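Long-range contacts in VAO-type flavoprotein oxidase VAO615 (PDB 6F72), which probably acts as a flavoprotein oxidase that carries one bicovalently bound FAD and, once reduced, reacts rapidly with molecular oxygen, its substrate being still unknown: residues 160-165 / 515-520; 100-105 / 410-415. All coordinates share one frame; numbering follows the deposited sequence.

Contact 1: residues 160-165 / 515-520; sequences LGKSTG and VYLNEA. With FAD (flavin-adenine dinucleotide), chain E.
With CG anti to its own carbonyl carbon (chi1 -59°), Leu160 turns its branched end onto the backbone of Leu517 and Ala520, while the Lys162 chain, bent at chi3 (60°) where CE turns off, crosses the Leu517 side chain at about a right angle. Leu160 CG and CD1 both lie 3.4 Å from Ala520 O, and CD2 meets Ala520 CB at 4.3 Å; a leucine suits the place because its branched end can rest on the backbone oxygens of Leu517 and Ala520 and on the Ala520 methyl. Lys162 NZ passes Leu517 CD1 at 3.8 Å and reaches the other loop through water: one bridges it to Leu517 O, a second to Asn518 OD1. A long, flexible amine suits this span. The two loops belong to the PCMH-type FAD-binding region and the berberine-like region of a VAO-type flavoprotein, and both handle the cofactor. Ser163 OG donates to phosphate oxygen O1A of FAD at 2.7 Å, whereas Asn518 OD1 accepts from ribityl O4' at 2.9 Å. Tyr516 OH donates to flavin O2 (2.6 Å) and accepts from Asn518 ND2, 2.9 Å away, the hydroxyl lying close to the amide plane; Asn518 CB sits over one ring face, toward the rim. A phenylalanine in place of Tyr516 would probably leave flavin O2 without this donor and Asn518 ND2 without one of its acceptors, Gly230 O being another.

Contact 2: residues 100-105 / 410-415; sequences SQNFQN and FPFTNS. With NAG (2-acetamido-2-deoxy-beta-D-glucopyranose), chain C.
Van der Waals packing centres on Pro411, whose compact ring faces the start of helix 101-104. Asn102 CB meets Pro411 CB at 4.0 Å, and Ser100 OG lies near the same carbon. Pro411 CG lies over one face of the Phe412 ring, offset toward the rim, and Phe412 CE1 reaches Asn102 ND2 at 4.0 Å; the amide and ring planes stand 48° apart.

A polar atom also touches the proline. Bent at chi2 (89°), where CD turns off, the Gln101 chain crosses Pro411 at about a right angle; its OE1 lies 3.3 Å from Pro411 CG and equally near CD. This oxygen is buried without a hydrogen-bonding partner, while NE2 of the same amide is held by Asp85 and Tyr409 O.

In fold terms the contact joins a short helix to the beginning of edge strand 412-419 of the seven-stranded antiparallel sheet. Ser100 is the helix N-cap: OG, anti to its backbone N (chi1 166°), accepts from Phe103 N at 3.2 Å and weakly from Asn102 N. Serine suits the position because its short hydroxyl can accept from the first turn and still donate elsewhere.

That second role belongs to the water bonds. One water accepts from Ser100 OG and another from Asn102 ND2, and each donates to Pro411 O at 2.7 Å, so two waters satisfy one carbonyl. Asn102 ND2 also bonds Asp495 OD2.

A covalent bond joins Asn105 ND2 to the glycan's C1, and the acetamido methyl C8 rests 3.3 Å from Asn102 OD1.

How the contacts relate
Both contacts are buried, their centres about 9 Å apart, and their segments alternate along the chain. Contact 1 lies nearer the middle of the molecule and joins two loops beside FAD; contact 2, farther out, joins a capped helix to an edge strand and has a glycan at its margin. Neither has a direct hydrogen bond across its segments, and both rely on bridging water, but the waters of contact 1 serve a lysine ammonium, those of contact 2 a serine hydroxyl and an amide. Two junctions tie the contacts together: Ser415 OG probably hydrogen-bonds Glu519 O at 2.5 Å, and the Phe103 ring packs on the backbone of Leu160 and Gly161.

Contact 1: residues 160-165 / 515-520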
loop_
_atom_site.group_PDB
_atom_site.type_symbol
_atom_site.label_atom_id
_atom_site.label_comp_id
_atom_site.label_asym_id
_atom_site.label_seq_id
_atom_site.Cartn_x
_atom_site.Cartn_y
_atom_site.Cartn_z
ATOM N N LEU A 160 -8.234 -1.177 -1.999
ATOM C CA LEU A 160 -9.563 -0.583 -1.920
ATOM C C LEU A 160 -10.094 -0.200 -3.299
ATOM O O LEU A 160 -11.144 0.432 -3.417
ATOM C CB LEU A 160 -9.584 0.621 -0.932
ATOM C CG LEU A 160 -9.214 0.496 0.569
ATOM C CD1 LEU A 160 -7.716 0.463 0.864
ATOM C CD2 LEU A 160 -9.842 1.617 1.390
ATOM N N GLY A 161 -9.386 -0.614 -4.353
ATOM C CA GLY A 161 -9.798 -0.298 -5.720
ATOM C C GLY A 161 -9.625 1.162 -6.125
ATOM O O GLY A 161 -10.153 1.594 -7.167
ATOM N N LYS A 162 -8.858 1.912 -5.334
ATOM C CA LYS A 162 -8.709 3.359 -5.529
ATOM C C LYS A 162 -7.966 3.751 -6.833
ATOM O O LYS A 162 -7.985 4.920 -7.240
ATOM C CB LYS A 162 -8.101 4.008 -4.275
ATOM C CG LYS A 162 -8.975 3.836 -3.020
ATOM C CD LYS A 162 -8.204 4.036 -1.714
ATOM C CE LYS A 162 -7.575 5.433 -1.594
ATOM N NZ LYS A 162 -6.642 5.493 -0.434
ATOM N N SER A 163 -7.360 2.765 -7.497
ATOM C CA SER A 163 -6.695 2.974 -8.769
ATOM C C SER A 163 -7.384 2.343 -10.014
ATOM O O SER A 163 -6.750 2.240 -11.056
ATOM C CB SER A 163 -5.215 2.585 -8.654
ATOM O OG SER A 163 -5.052 1.215 -8.340
ATOM N N THR A 164 -8.645 1.896 -9.893
ATOM C CA THR A 164 -9.538 1.674 -11.056
ATOM C C THR A 164 -10.791 2.539 -10.977
ATOM O O THR A 164 -11.038 3.212 -9.969
ATOM C CB THR A 164 -10.043 0.216 -11.272
ATOM O OG1 THR A 164 -10.188 -0.498 -10.029
ATOM C CG2 THR A 164 -9.219 -0.558 -12.336
ATOM N N GLY A 165 -11.566 2.517 -12.058
ATOM C CA GLY A 165 -12.871 3.159 -12.130
ATOM C C GLY A 165 -13.515 2.894 -13.480
ATOM O O GLY A 165 -12.910 3.144 -14.523
ATOM N N VAL A 515 -7.216 2.429 11.729
ATOM C CA VAL A 515 -7.109 1.573 10.546
ATOM C C VAL A 515 -6.239 2.310 9.536
ATOM O O VAL A 515 -6.479 3.477 9.191
ATOM C CB VAL A 515 -8.495 1.119 10.001
ATOM C CG1 VAL A 515 -8.366 0.084 8.881
ATOM C CG2 VAL A 515 -9.322 0.488 11.113
ATOM N N TYR A 516 -5.167 1.637 9.137
ATOM C CA TYR A 516 -4.230 2.155 8.164
ATOM C C TYR A 516 -4.982 2.306 6.837
ATOM O O TYR A 516 -5.587 1.337 6.347
ATOM C CB TYR A 516 -3.039 1.205 8.074
ATOM C CG TYR A 516 -1.949 1.564 7.081
ATOM C CD1 TYR A 516 -1.654 2.902 6.742
ATOM C CD2 TYR A 516 -1.173 0.556 6.500
ATOM C CE1 TYR A 516 -0.635 3.202 5.830
ATOM C CE2 TYR A 516 -0.159 0.846 5.596
ATOM C CZ TYR A 516 0.121 2.167 5.270
ATOM O OH TYR A 516 1.135 2.432 4.353
ATOM N N LEU A 517 -4.992 3.525 6.281
ATOM C CA LEU A 517 -5.826 3.818 5.091
ATOM C C LEU A 517 -5.418 3.007 3.852
ATOM O O LEU A 517 -6.221 2.827 2.916
ATOM C CB LEU A 517 -5.854 5.326 4.783
ATOM C CG LEU A 517 -4.606 6.033 4.232
ATOM C CD1 LEU A 517 -4.459 5.818 2.717
ATOM C CD2 LEU A 517 -4.588 7.526 4.570
ATOM N N ASN A 518 -4.159 2.561 3.849
ATOM C CA ASN A 518 -3.606 1.782 2.737
ATOM C C ASN A 518 -4.026 0.319 2.773
ATOM O O ASN A 518 -4.062 -0.329 1.735
ATOM C CB ASN A 518 -2.077 1.882 2.685
ATOM C CG ASN A 518 -1.581 3.044 1.804
ATOM O OD1 ASN A 518 -2.198 3.395 0.794
ATOM N ND2 ASN A 518 -0.455 3.631 2.189
ATOM N N GLU A 519 -4.349 -0.197 3.961
ATOM C CA GLU A 519 -4.667 -1.618 4.123
ATOM C C GLU A 519 -5.989 -1.759 4.857
ATOM O O GLU A 519 -6.025 -1.989 6.061
ATOM C CB GLU A 519 -3.519 -2.340 4.842
ATOM C CG GLU A 519 -2.171 -2.168 4.144
ATOM C CD GLU A 519 -1.068 -3.011 4.750
ATOM O OE1 GLU A 519 -0.945 -3.068 5.993
ATOM O OE2 GLU A 519 -0.312 -3.622 3.966
ATOM N N ALA A 520 -7.070 -1.536 4.122
ATOM C CA ALA A 520 -8.430 -1.651 4.643
ATOM C C ALA A 520 -9.362 -2.191 3.557
ATOM O O ALA A 520 -8.953 -2.338 2.401
ATOM C CB ALA A 520 -8.922 -0.305 5.121
HETATM P PA FAD E . -1.758 2.161 -6.763
HETATM O O1A FAD E . -2.963 1.269 -6.617
HETATM O O2A FAD E . -1.268 2.395 -8.165
HETATM O O5B FAD E . -2.085 3.566 -6.054
HETATM C C5B FAD E . -2.745 3.640 -4.790
HETATM C C4B FAD E . -3.475 4.967 -4.619
HETATM O O4B FAD E . -2.551 6.046 -4.777
HETATM C C3B FAD E . -4.583 5.212 -5.624
HETATM O O3B FAD E . -5.618 5.926 -4.935
HETATM C C2B FAD E . -3.961 6.115 -6.676
HETATM O O2B FAD E . -4.930 6.973 -7.284
HETATM C C1B FAD E . -2.947 6.901 -5.863
HETATM N N9A FAD E . -1.719 7.280 -6.603
HETATM C C8A FAD E . -0.687 6.457 -6.887
HETATM N N7A FAD E . 0.297 7.130 -7.537
HETATM C C5A FAD E . -0.106 8.404 -7.662
HETATM C C6A FAD E . 0.458 9.640 -8.249
HETATM N N6A FAD E . 1.670 9.606 -8.846
HETATM N N1A FAD E . -0.278 10.774 -8.182
HETATM C C2A FAD E . -1.494 10.812 -7.594
HETATM N N3A FAD E . -2.066 9.719 -7.030
HETATM C C4A FAD E . -1.432 8.510 -7.035
HETATM N N1 FAD E . 2.021 -0.844 2.625
HETATM C C2 FAD E . 2.851 -0.639 3.680
HETATM O O2 FAD E . 2.732 0.413 4.350
HETATM N N3 FAD E . 3.799 -1.538 4.025
HETATM C C4 FAD E . 3.994 -2.698 3.377
HETATM O O4 FAD E . 4.883 -3.503 3.737
HETATM C C4X FAD E . 3.133 -2.987 2.209
HETATM N N5 FAD E . 3.271 -4.122 1.491
HETATM C C5X FAD E . 2.472 -4.389 0.417
HETATM C C6 FAD E . 2.636 -5.581 -0.321
HETATM C C7 FAD E . 1.797 -5.827 -1.431
HETATM C C7M FAD E . 1.983 -7.118 -2.206
HETATM C C8 FAD E . 0.747 -4.821 -1.831
HETATM C C8M FAD E . -0.137 -4.946 -3.064
HETATM C C9 FAD E . 0.606 -3.652 -1.090
HETATM C C9A FAD E . 1.420 -3.394 0.017
HETATM N N10 FAD E . 1.276 -2.191 0.748
HETATM C C10 FAD E . 2.109 -1.965 1.864
HETATM C "C1'" FAD E . 0.222 -1.243 0.394
HETATM C "C2'" FAD E . 0.595 0.028 -0.307
HETATM O "O2'" FAD E . 1.206 0.888 0.652
HETATM C "C3'" FAD E . -0.723 0.616 -0.797
HETATM O "O3'" FAD E . -1.506 -0.378 -1.493
HETATM C "C4'" FAD E . -0.491 1.821 -1.697
HETATM O "O4'" FAD E . -1.735 2.481 -1.937
HETATM C "C5'" FAD E . 0.212 1.429 -2.998
HETATM O "O5'" FAD E . 0.333 2.540 -3.873
HETATM P P FAD E . 0.747 2.297 -5.406
HETATM O O1P FAD E . 1.943 1.388 -5.443
HETATM O O2P FAD E . 0.768 3.669 -6.038
HETATM O O3P FAD E . -0.539 1.492 -5.961
HETATM O O HOH W 1 -7.917 4.715 1.925
HETATM O O HOH W 2 -4.429 3.979 -0.713
#

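Contact 2: residues 100-105 / 410-415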
loop_
_atom_site.group_PDB
_atom_site.type_symbol
_atom_site.label_atom_id
_atom_site.label_comp_id
_atom_site.label_asym_id
_atom_site.label_seq_id
_atom_site.Cartn_x
_atom_site.Cartn_y
_atom_site.Cartn_z
ATOM N N SER A 100 -6.049 -6.478 -7.713
ATOM C CA SER A 100 -7.128 -7.025 -6.883
ATOM C C SER A 100 -8.133 -7.883 -7.647
ATOM O O SER A 100 -8.901 -7.373 -8.481
ATOM C CB SER A 100 -7.850 -5.920 -6.110
ATOM O OG SER A 100 -9.064 -6.392 -5.563
ATOM N N GLN A 101 -8.159 -9.173 -7.297
ATOM C CA GLN A 101 -9.100 -10.136 -7.877
ATOM C C GLN A 101 -10.538 -9.706 -7.595
ATOM O O GLN A 101 -11.432 -9.971 -8.394
ATOM C CB GLN A 101 -8.877 -11.559 -7.340
ATOM C CG GLN A 101 -7.448 -12.100 -7.383
ATOM C CD GLN A 101 -6.644 -11.773 -6.131
ATOM O OE1 GLN A 101 -6.918 -10.791 -5.447
ATOM N NE2 GLN A 101 -5.635 -12.591 -5.838
ATOM N N ASN A 102 -10.750 -9.023 -6.467
ATOM C CA ASN A 102 -12.082 -8.549 -6.115
ATOM C C ASN A 102 -12.561 -7.423 -7.030
ATOM O O ASN A 102 -13.739 -7.365 -7.370
ATOM C CB ASN A 102 -12.149 -8.142 -4.638
ATOM C CG ASN A 102 -13.564 -7.804 -4.175
ATOM O OD1 ASN A 102 -14.549 -8.384 -4.620
ATOM N ND2 ASN A 102 -13.657 -6.873 -3.236
ATOM N N PHE A 103 -11.645 -6.530 -7.411
ATOM C CA PHE A 103 -11.992 -5.431 -8.300
ATOM C C PHE A 103 -11.972 -5.841 -9.788
ATOM O O PHE A 103 -12.708 -5.256 -10.563
ATOM C CB PHE A 103 -11.196 -4.138 -7.978
ATOM C CG PHE A 103 -11.633 -3.494 -6.691
ATOM C CD1 PHE A 103 -12.772 -2.678 -6.651
ATOM C CD2 PHE A 103 -10.965 -3.772 -5.499
ATOM C CE1 PHE A 103 -13.209 -2.128 -5.455
ATOM C CE2 PHE A 103 -11.400 -3.227 -4.295
ATOM C CZ PHE A 103 -12.522 -2.405 -4.276
ATOM N N GLN A 104 -11.145 -6.832 -10.151
ATOM C CA GLN A 104 -11.273 -7.544 -11.438
ATOM C C GLN A 104 -12.724 -8.006 -11.568
ATOM O O GLN A 104 -13.340 -7.811 -12.612
ATOM C CB GLN A 104 -10.331 -8.747 -11.526
ATOM C CG GLN A 104 -8.873 -8.364 -11.701
ATOM C CD GLN A 104 -7.914 -9.469 -11.301
ATOM O OE1 GLN A 104 -8.306 -10.619 -11.143
ATOM N NE2 GLN A 104 -6.637 -9.114 -11.140
ATOM N N ASN A 105 -13.268 -8.555 -10.474
ATOM C CA ASN A 105 -14.694 -8.874 -10.352
ATOM C C ASN A 105 -15.229 -9.754 -11.508
ATOM O O ASN A 105 -16.342 -9.553 -12.002
ATOM C CB ASN A 105 -15.528 -7.589 -10.202
ATOM C CG ASN A 105 -16.853 -7.835 -9.524
ATOM O OD1 ASN A 105 -17.019 -8.825 -8.825
ATOM N ND2 ASN A 105 -17.795 -6.927 -9.716
ATOM N N PHE A 410 -3.706 -10.689 -1.355
ATOM C CA PHE A 410 -4.956 -10.984 -0.666
ATOM C C PHE A 410 -5.859 -9.750 -0.755
ATOM O O PHE A 410 -5.533 -8.713 -0.188
ATOM C CB PHE A 410 -4.696 -11.320 0.794
ATOM C CG PHE A 410 -3.685 -12.414 1.024
ATOM C CD1 PHE A 410 -3.908 -13.713 0.566
ATOM C CD2 PHE A 410 -2.523 -12.155 1.763
ATOM C CE1 PHE A 410 -2.984 -14.728 0.814
ATOM C CE2 PHE A 410 -1.598 -13.166 2.020
ATOM C CZ PHE A 410 -1.827 -14.455 1.541
ATOM N N PRO A 411 -6.985 -9.846 -1.484
ATOM C CA PRO A 411 -7.872 -8.704 -1.785
ATOM C C PRO A 411 -8.813 -8.263 -0.655
ATOM O O PRO A 411 -9.595 -7.308 -0.832
ATOM C CB PRO A 411 -8.705 -9.229 -2.954
ATOM C CG PRO A 411 -8.772 -10.699 -2.718
ATOM C CD PRO A 411 -7.433 -11.079 -2.163
ATOM N N PHE A 412 -8.766 -8.978 0.466
ATOM C CA PHE A 412 -9.556 -8.650 1.651
ATOM C C PHE A 412 -8.613 -8.327 2.820
ATOM O O PHE A 412 -8.647 -8.990 3.870
ATOM C CB PHE A 412 -10.547 -9.780 2.001
ATOM C CG PHE A 412 -11.312 -10.313 0.813
ATOM C CD1 PHE A 412 -12.322 -9.556 0.203
ATOM C CD2 PHE A 412 -11.014 -11.571 0.288
ATOM C CE1 PHE A 412 -13.017 -10.051 -0.899
ATOM C CE2 PHE A 412 -11.705 -12.067 -0.811
ATOM C CZ PHE A 412 -12.714 -11.312 -1.397
ATOM N N THR A 413 -7.781 -7.301 2.616
ATOM C CA THR A 413 -6.781 -6.887 3.587
ATOM C C THR A 413 -7.417 -5.873 4.532
ATOM O O THR A 413 -8.052 -4.908 4.100
ATOM C CB THR A 413 -5.503 -6.314 2.904
ATOM O OG1 THR A 413 -4.804 -7.364 2.220
ATOM C CG2 THR A 413 -4.545 -5.689 3.916
ATOM N N ASN A 414 -7.287 -6.140 5.825
ATOM C CA ASN A 414 -7.705 -5.191 6.868
ATOM C C ASN A 414 -6.501 -4.865 7.723
ATOM O O ASN A 414 -5.454 -5.499 7.569
ATOM C CB ASN A 414 -8.834 -5.809 7.689
ATOM C CG ASN A 414 -9.928 -6.376 6.808
ATOM O OD1 ASN A 414 -10.775 -5.646 6.289
ATOM N ND2 ASN A 414 -9.897 -7.690 6.609
ATOM N N SER A 415 -6.631 -3.875 8.612
ATOM C CA SER A 415 -5.518 -3.479 9.455
ATOM C C SER A 415 -5.933 -2.814 10.750
ATOM O O SER A 415 -6.993 -2.173 10.868
ATOM C CB SER A 415 -4.558 -2.527 8.707
ATOM O OG SER A 415 -5.240 -1.342 8.330
HETATM C C1 NAG C . -19.088 -7.014 -9.092
HETATM C C2 NAG C . -18.992 -5.816 -8.118
HETATM C C3 NAG C . -20.341 -5.541 -7.458
HETATM C C4 NAG C . -21.487 -5.402 -8.473
HETATM C C5 NAG C . -21.438 -6.534 -9.506
HETATM C C6 NAG C . -22.379 -6.279 -10.678
HETATM C C7 NAG C . -16.842 -5.274 -7.012
HETATM C C8 NAG C . -15.946 -5.622 -5.866
HETATM N N2 NAG C . -17.974 -5.991 -7.085
HETATM O O3 NAG C . -20.234 -4.347 -6.672
HETATM O O4 NAG C . -22.754 -5.511 -7.810
HETATM O O5 NAG C . -20.122 -6.738 -10.039
HETATM O O6 NAG C . -22.677 -7.553 -11.257
HETATM O O7 NAG C . -16.533 -4.388 -7.795
HETATM O O HOH W 3 -8.910 -5.739 -2.936
HETATM O O HOH W 4 -11.995 -6.048 -1.118
#